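Local coordinates for cytochrome c55X (PDB 6TP9), which is a small periplasmic monoheme c-type cytochrome that transfers electrons and is associated with heme d1 biosynthesis, at residues P38-P42 against E43-G47; W80-D83 against R84-G88. The protein carries 1 engineered substitution. One frame throughout, in Å; residues are numbered along the deposited sequence.

Interaction 1. Residues P38-P42 against E43-G47; sequences PALTP and EALRG. With HEC (heme c), chain M.
Thr41 and Ala44 are joined by the hydrogen bonds of a tight turn that folds E43-G47 back on P38-P42. The hydroxyl of Thr41, wedged between its own backbone N and carbonyl carbon (chi1 72°), faces the incoming amide, and Ala44 N donates to Thr41 OG1 over 3.3 Å at an N-H...O angle of 150°. The carbonyl of the same threonine closes an alpha-turn: Leu45 N lies 3.2 Å from Thr41 O, at a C=O...N angle of 161°, while Ala44 N adds a weaker bond to this oxygen. Glu43 bends at chi2 and crosses the threonine side chain at about a right angle, but the bond from Thr41 OG1 to Glu43 OE1 is long and weak at 3.5 Å.

Apolar contacts flank this network. The methyls of Ala39 and Ala44 meet CB to CB at 4.1 Å, and Leu40 CD2 approaches Leu45 CD2 at 4.5 Å. The other methyl of Leu45, CD1, rests against a carbonyl oxygen, 3.6 Å from Leu40 O.

Toward heme c, the Pro38 ring lies over pyrrole D, its CD 3.5 Å from heme C3D. Leu40 spreads both methyls over the same face, with CD1 3.7 Å from the meso carbon CHB and CD2 above pyrrole A. Leu45 CD2 instead borders the propionate on ring A. Pro38 O accepts a hydrogen bond from ND1 of His28 of the second subunit, the predicted axial ligand of the heme iron, and Leu40 packs on that imidazole; the proline carbonyl to histidine bond is a hallmark of class I cytochromes c. Here it crosses between chains, in keeping with 3D domain swapping. The bond would fix the rotation of the imidazole and probably increase its electron donation to the iron.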
loop_
_atom_site.group_PDB
_atom_site.type_symbol
_atom_site.label_atom_id
_atom_site.label_comp_id
_atom_site.label_asym_id
_atom_site.label_seq_id
_atom_site.Cartn_x
_atom_site.Cartn_y
_atom_site.Cartn_z
ATOM N N PRO A 38 10.168 -11.159 1.459
ATOM C CA PRO A 38 10.754 -10.615 0.227
ATOM C C PRO A 38 9.887 -9.531 -0.391
ATOM O O PRO A 38 8.712 -9.355 -0.068
ATOM C CB PRO A 38 10.849 -11.837 -0.691
ATOM C CG PRO A 38 9.784 -12.756 -0.203
ATOM C CD PRO A 38 9.728 -12.557 1.289
ATOM N N ALA A 39 10.501 -8.794 -1.316
ATOM C CA ALA A 39 9.807 -7.741 -2.038
ATOM C C ALA A 39 8.878 -8.341 -3.085
ATOM O O ALA A 39 9.276 -9.233 -3.842
ATOM C CB ALA A 39 10.807 -6.802 -2.707
ATOM N N LEU A 40 7.642 -7.846 -3.129
ATOM C CA LEU A 40 6.668 -8.240 -4.140
ATOM C C LEU A 40 6.403 -7.113 -5.133
ATOM O O LEU A 40 5.301 -7.003 -5.677
ATOM C CB LEU A 40 5.364 -8.684 -3.480
ATOM C CG LEU A 40 5.475 -9.860 -2.508
ATOM C CD1 LEU A 40 4.098 -10.250 -1.992
ATOM C CD2 LEU A 40 6.165 -11.051 -3.156
ATOM N N THR A 41 7.402 -6.269 -5.375
ATOM C CA THR A 41 7.250 -5.159 -6.299
ATOM C C THR A 41 7.344 -5.651 -7.739
ATOM O O THR A 41 7.808 -6.764 -7.996
ATOM C CB THR A 41 8.323 -4.106 -6.040
ATOM O OG1 THR A 41 9.592 -4.596 -6.491
ATOM C CG2 THR A 41 8.415 -3.786 -4.557
ATOM N N PRO A 42 6.901 -4.840 -8.703
ATOM C CA PRO A 42 7.049 -5.252 -10.110
ATOM C C PRO A 42 8.493 -5.506 -10.504
ATOM O O PRO A 42 8.775 -6.435 -11.270
ATOM C CB PRO A 42 6.448 -4.071 -10.884
ATOM C CG PRO A 42 5.522 -3.411 -9.917
ATOM C CD PRO A 42 6.176 -3.564 -8.574
ATOM N N GLU A 43 9.421 -4.695 -9.992
ATOM C CA GLU A 43 10.829 -4.877 -10.329
ATOM C C GLU A 43 11.334 -6.235 -9.856
ATOM O O GLU A 43 12.130 -6.883 -10.544
ATOM C CB GLU A 43 11.664 -3.750 -9.716
ATOM C CG GLU A 43 11.342 -2.354 -10.253
ATOM C CD GLU A 43 10.039 -1.792 -9.711
ATOM O OE1 GLU A 43 9.878 -1.742 -8.473
ATOM O OE2 GLU A 43 9.173 -1.410 -10.525
ATOM N N ALA A 44 10.872 -6.685 -8.686
ATOM C CA ALA A 44 11.356 -7.929 -8.102
ATOM C C ALA A 44 10.724 -9.167 -8.723
ATOM O O ALA A 44 11.307 -10.252 -8.635
ATOM C CB ALA A 44 11.096 -7.931 -6.594
ATOM N N LEU A 45 9.549 -9.037 -9.337
ATOM C CA LEU A 45 8.867 -10.161 -9.961
ATOM C C LEU A 45 9.014 -10.162 -11.477
ATOM O O LEU A 45 8.331 -10.938 -12.154
ATOM C CB LEU A 45 7.382 -10.143 -9.590
ATOM C CG LEU A 45 7.055 -10.140 -8.097
ATOM C CD1 LEU A 45 5.588 -9.805 -7.877
ATOM C CD2 LEU A 45 7.398 -11.478 -7.458
ATOM N N ARG A 46 9.901 -9.325 -12.019
ATOM C CA ARG A 46 9.874 -9.044 -13.451
ATOM C C ARG A 46 10.109 -10.301 -14.279
ATOM O O ARG A 46 9.439 -10.514 -15.296
ATOM C CB ARG A 46 10.912 -7.975 -13.793
ATOM C CG ARG A 46 10.724 -7.385 -15.180
ATOM C CD ARG A 46 11.571 -6.139 -15.403
ATOM N NE ARG A 46 13.000 -6.414 -15.283
ATOM C CZ ARG A 46 13.813 -5.876 -14.374
ATOM N NH1 ARG A 46 15.096 -6.211 -14.367
ATOM N NH2 ARG A 46 13.362 -4.999 -13.483
ATOM N N GLY A 47 11.051 -11.145 -13.865
ATOM C CA GLY A 47 11.392 -12.318 -14.642
ATOM C C GLY A 47 10.633 -13.579 -14.305
ATOM O O GLY A 47 10.758 -14.575 -15.024
HETATM FE FE HEC M . 4.323 -14.384 0.779
HETATM C CHA HEC M . 7.036 -15.410 -1.049
HETATM C CHB HEC M . 2.659 -13.643 -2.170
HETATM C CHC HEC M . 1.505 -13.639 2.546
HETATM C CHD HEC M . 6.099 -14.652 3.706
HETATM N NA HEC M . 4.768 -14.473 -1.232
HETATM C C1A HEC M . 5.934 -14.993 -1.762
HETATM C C2A HEC M . 5.800 -15.023 -3.205
HETATM C C3A HEC M . 4.598 -14.538 -3.519
HETATM C C4A HEC M . 3.922 -14.181 -2.286
HETATM C CMA HEC M . 4.027 -14.385 -4.944
HETATM C CAA HEC M . 6.868 -15.529 -4.201
HETATM C CBA HEC M . 7.786 -14.375 -4.592
HETATM C CGA HEC M . 8.837 -14.856 -5.557
HETATM O O1A HEC M . 8.664 -15.962 -6.133
HETATM O O2A HEC M . 9.846 -14.127 -5.752
HETATM N NB HEC M . 2.443 -13.756 0.275
HETATM C C1B HEC M . 1.951 -13.513 -0.995
HETATM C C2B HEC M . 0.562 -13.114 -0.864
HETATM C C3B HEC M . 0.254 -13.114 0.433
HETATM C C4B HEC M . 1.426 -13.518 1.177
HETATM C CMB HEC M . -0.393 -12.735 -2.017
HETATM C CAB HEC M . -1.110 -12.746 1.051
HETATM C CBB HEC M . -2.212 -13.641 0.456
HETATM N NC HEC M . 3.902 -14.130 2.753
HETATM C C1C HEC M . 2.638 -13.927 3.271
HETATM C C2C HEC M . 2.712 -14.034 4.712
HETATM C C3C HEC M . 3.966 -14.369 5.036
HETATM C C4C HEC M . 4.749 -14.399 3.812
HETATM C CMC HEC M . 1.506 -13.929 5.673
HETATM C CAC HEC M . 4.509 -14.593 6.468
HETATM C CBC HEC M . 3.640 -15.611 7.233
HETATM N ND HEC M . 6.269 -14.923 1.257
HETATM C C1D HEC M . 6.773 -14.997 2.554
HETATM C C2D HEC M . 8.125 -15.511 2.497
HETATM C C3D HEC M . 8.406 -15.747 1.009
HETATM C C4D HEC M . 7.203 -15.353 0.318
HETATM C CMD HEC M . 9.086 -15.772 3.675
HETATM C CAD HEC M . 9.701 -16.284 0.367
HETATM C CBD HEC M . 9.724 -17.807 0.393
HETATM C CGD HEC M . 11.023 -18.247 -0.224
HETATM O O1D HEC M . 11.981 -18.523 0.543
HETATM O O2D HEC M . 11.107 -18.303 -1.479
#

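Interaction 2. Residues W80-D83 against R84-G88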
loop_
_atom_site.group_PDB
_atom_site.type_symbol
_atom_site.label_atom_id
_atom_site.label_comp_id
_atom_site.label_asym_id
_atom_site.label_seq_id
_atom_site.Cartn_x
_atom_site.Cartn_y
_atom_site.Cartn_z
ATOM N N TRP A 80 -5.580 -12.639 -9.777
ATOM C CA TRP A 80 -5.838 -11.214 -9.603
ATOM C C TRP A 80 -4.797 -10.586 -8.685
ATOM O O TRP A 80 -4.159 -9.589 -9.041
ATOM C CB TRP A 80 -7.246 -11.014 -9.042
ATOM C CG TRP A 80 -7.712 -9.590 -8.988
ATOM C CD1 TRP A 80 -8.317 -8.888 -9.989
ATOM C CD2 TRP A 80 -7.630 -8.698 -7.868
ATOM N NE1 TRP A 80 -8.613 -7.616 -9.564
ATOM C CE2 TRP A 80 -8.200 -7.474 -8.266
ATOM C CE3 TRP A 80 -7.127 -8.816 -6.568
ATOM C CZ2 TRP A 80 -8.281 -6.376 -7.413
ATOM C CZ3 TRP A 80 -7.207 -7.725 -5.724
ATOM C CH2 TRP A 80 -7.781 -6.520 -6.149
ATOM N N LEU A 81 -4.608 -11.162 -7.496
ATOM C CA LEU A 81 -3.617 -10.636 -6.563
ATOM C C LEU A 81 -2.265 -10.476 -7.244
ATOM O O LEU A 81 -1.600 -9.442 -7.108
ATOM C CB LEU A 81 -3.493 -11.557 -5.349
ATOM C CG LEU A 81 -4.658 -11.586 -4.363
ATOM C CD1 LEU A 81 -4.419 -12.630 -3.283
ATOM C CD2 LEU A 81 -4.857 -10.215 -3.751
ATOM N N VAL A 82 -1.847 -11.499 -7.991
ATOM C CA VAL A 82 -0.553 -11.461 -8.664
ATOM C C VAL A 82 -0.508 -10.323 -9.675
ATOM O O VAL A 82 0.496 -9.607 -9.777
ATOM C CB VAL A 82 -0.270 -12.825 -9.323
ATOM C CG1 VAL A 82 0.903 -12.729 -10.282
ATOM C CG2 VAL A 82 -0.015 -13.878 -8.251
ATOM N N ASP A 83 -1.587 -10.136 -10.439
ATOM C CA ASP A 83 -1.629 -9.021 -11.381
ATOM C C ASP A 83 -1.396 -7.697 -10.664
ATOM O O ASP A 83 -0.669 -6.831 -11.162
ATOM C CB ASP A 83 -2.969 -8.997 -12.117
ATOM C CG ASP A 83 -3.171 -10.210 -13.003
ATOM O OD1 ASP A 83 -2.163 -10.798 -13.445
ATOM O OD2 ASP A 83 -4.340 -10.569 -13.262
ATOM N N ARG A 84 -2.004 -7.525 -9.487
ATOM C CA ARG A 84 -1.833 -6.286 -8.739
ATOM C C ARG A 84 -0.381 -6.096 -8.320
ATOM O O ARG A 84 0.151 -4.981 -8.385
ATOM C CB ARG A 84 -2.741 -6.282 -7.510
ATOM C CG ARG A 84 -4.209 -6.556 -7.801
ATOM C CD ARG A 84 -4.879 -5.409 -8.539
ATOM N NE ARG A 84 -4.451 -5.309 -9.930
ATOM C CZ ARG A 84 -4.792 -6.169 -10.885
ATOM N NH1 ARG A 84 -4.356 -5.988 -12.123
ATOM N NH2 ARG A 84 -5.559 -7.214 -10.602
ATOM N N LEU A 85 0.272 -7.170 -7.873
ATOM C CA LEU A 85 1.685 -7.080 -7.526
ATOM C C LEU A 85 2.515 -6.716 -8.749
ATOM O O LEU A 85 3.393 -5.847 -8.689
ATOM C CB LEU A 85 2.166 -8.406 -6.936
ATOM C CG LEU A 85 1.424 -8.922 -5.705
ATOM C CD1 LEU A 85 1.896 -10.326 -5.351
ATOM C CD2 LEU A 85 1.621 -7.974 -4.539
ATOM N N ILE A 86 2.239 -7.374 -9.875
ATOM C CA ILE A 86 3.036 -7.171 -11.079
ATOM C C ILE A 86 2.821 -5.772 -11.636
ATOM O O ILE A 86 3.775 -5.080 -12.010
ATOM C CB ILE A 86 2.692 -8.247 -12.124
ATOM C CG1 ILE A 86 3.207 -9.612 -11.670
ATOM C CG2 ILE A 86 3.269 -7.870 -13.474
ATOM C CD1 ILE A 86 2.554 -10.771 -12.387
ATOM N N GLU A 87 1.566 -5.335 -11.709
ATOM C CA GLU A 87 1.214 -4.085 -12.366
ATOM C C GLU A 87 1.249 -2.886 -11.426
ATOM O O GLU A 87 0.798 -1.802 -11.808
ATOM C CB GLU A 87 -0.170 -4.215 -13.011
ATOM C CG GLU A 87 -0.178 -5.127 -14.229
ATOM C CD GLU A 87 -1.575 -5.440 -14.728
ATOM O OE1 GLU A 87 -2.547 -4.859 -14.196
ATOM O OE2 GLU A 87 -1.698 -6.271 -15.652
ATOM N N GLY A 88 1.785 -3.050 -10.220
ATOM C CA GLY A 88 1.871 -1.939 -9.285
ATOM C C GLY A 88 0.536 -1.301 -8.972
ATOM O O GLY A 88 0.429 -0.070 -8.941
#
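Arg84 lies over one face of the Trp80 indole, its NH2 3.2 Å above the ring plane and displaced toward the rim; Leu81 CD2 lies in plane at the indole edge. The guanidinium plane is tilted 61° from the indole, and CZ stands 4.5 Å from the centroid of the five-membered ring in a cation-pi contact. Bends at chi2 and chi3 (-70° and 72°) fold the chain so that Arg84 CG makes a CH-pi contact over the six-membered ring. Asp83 CB lies over a face of the guanidinium; Trp80 CG and Glu87 OE1 sit in plane at its edge, the latter 3.0 Å from Arg84 NH1, a salt bridge whose hydrogen bond is weak. Glu89 is a second partner of NH1, whereas the Asp83 carboxylate pairs with Arg50. All this decorates the last turns of helix 75-86, the C-terminal helix of the cytochrome c fold, where i to i+4 bonds run from Arg84 N to Trp80 O (3.0 Å) through Glu87 N to Asp83 O (2.7 Å). Elsewhere, Val82 CG1 touches Ile86 CD1, and Val82 packs against helix 50-59. Trp80 touches Leu16 of the second subunit.

In the fold
The loop of interaction 1 packs on the end of the helix of interaction 2, their centres about 10 Å apart. Pro42 of interaction 1 sits against the last helical carbonyls of interaction 2, with Pro42 CB 3.1 Å from Ile86 O and Pro42 CG 3.5 Å from Leu85 O. Leu85 also bridges them: its side chain packs on those of Leu40 and Leu45, and its CB lies 3.7 Å from Leu40 O. Interaction 1 meets the heme through Pro38, Leu40 and Leu45; in interaction 2 the side chain of Leu81 comes to about 4 Å from the same heme, nearest atom to nearest atom. Each also borders the second subunit, including Leu20 of that chain beside Leu81.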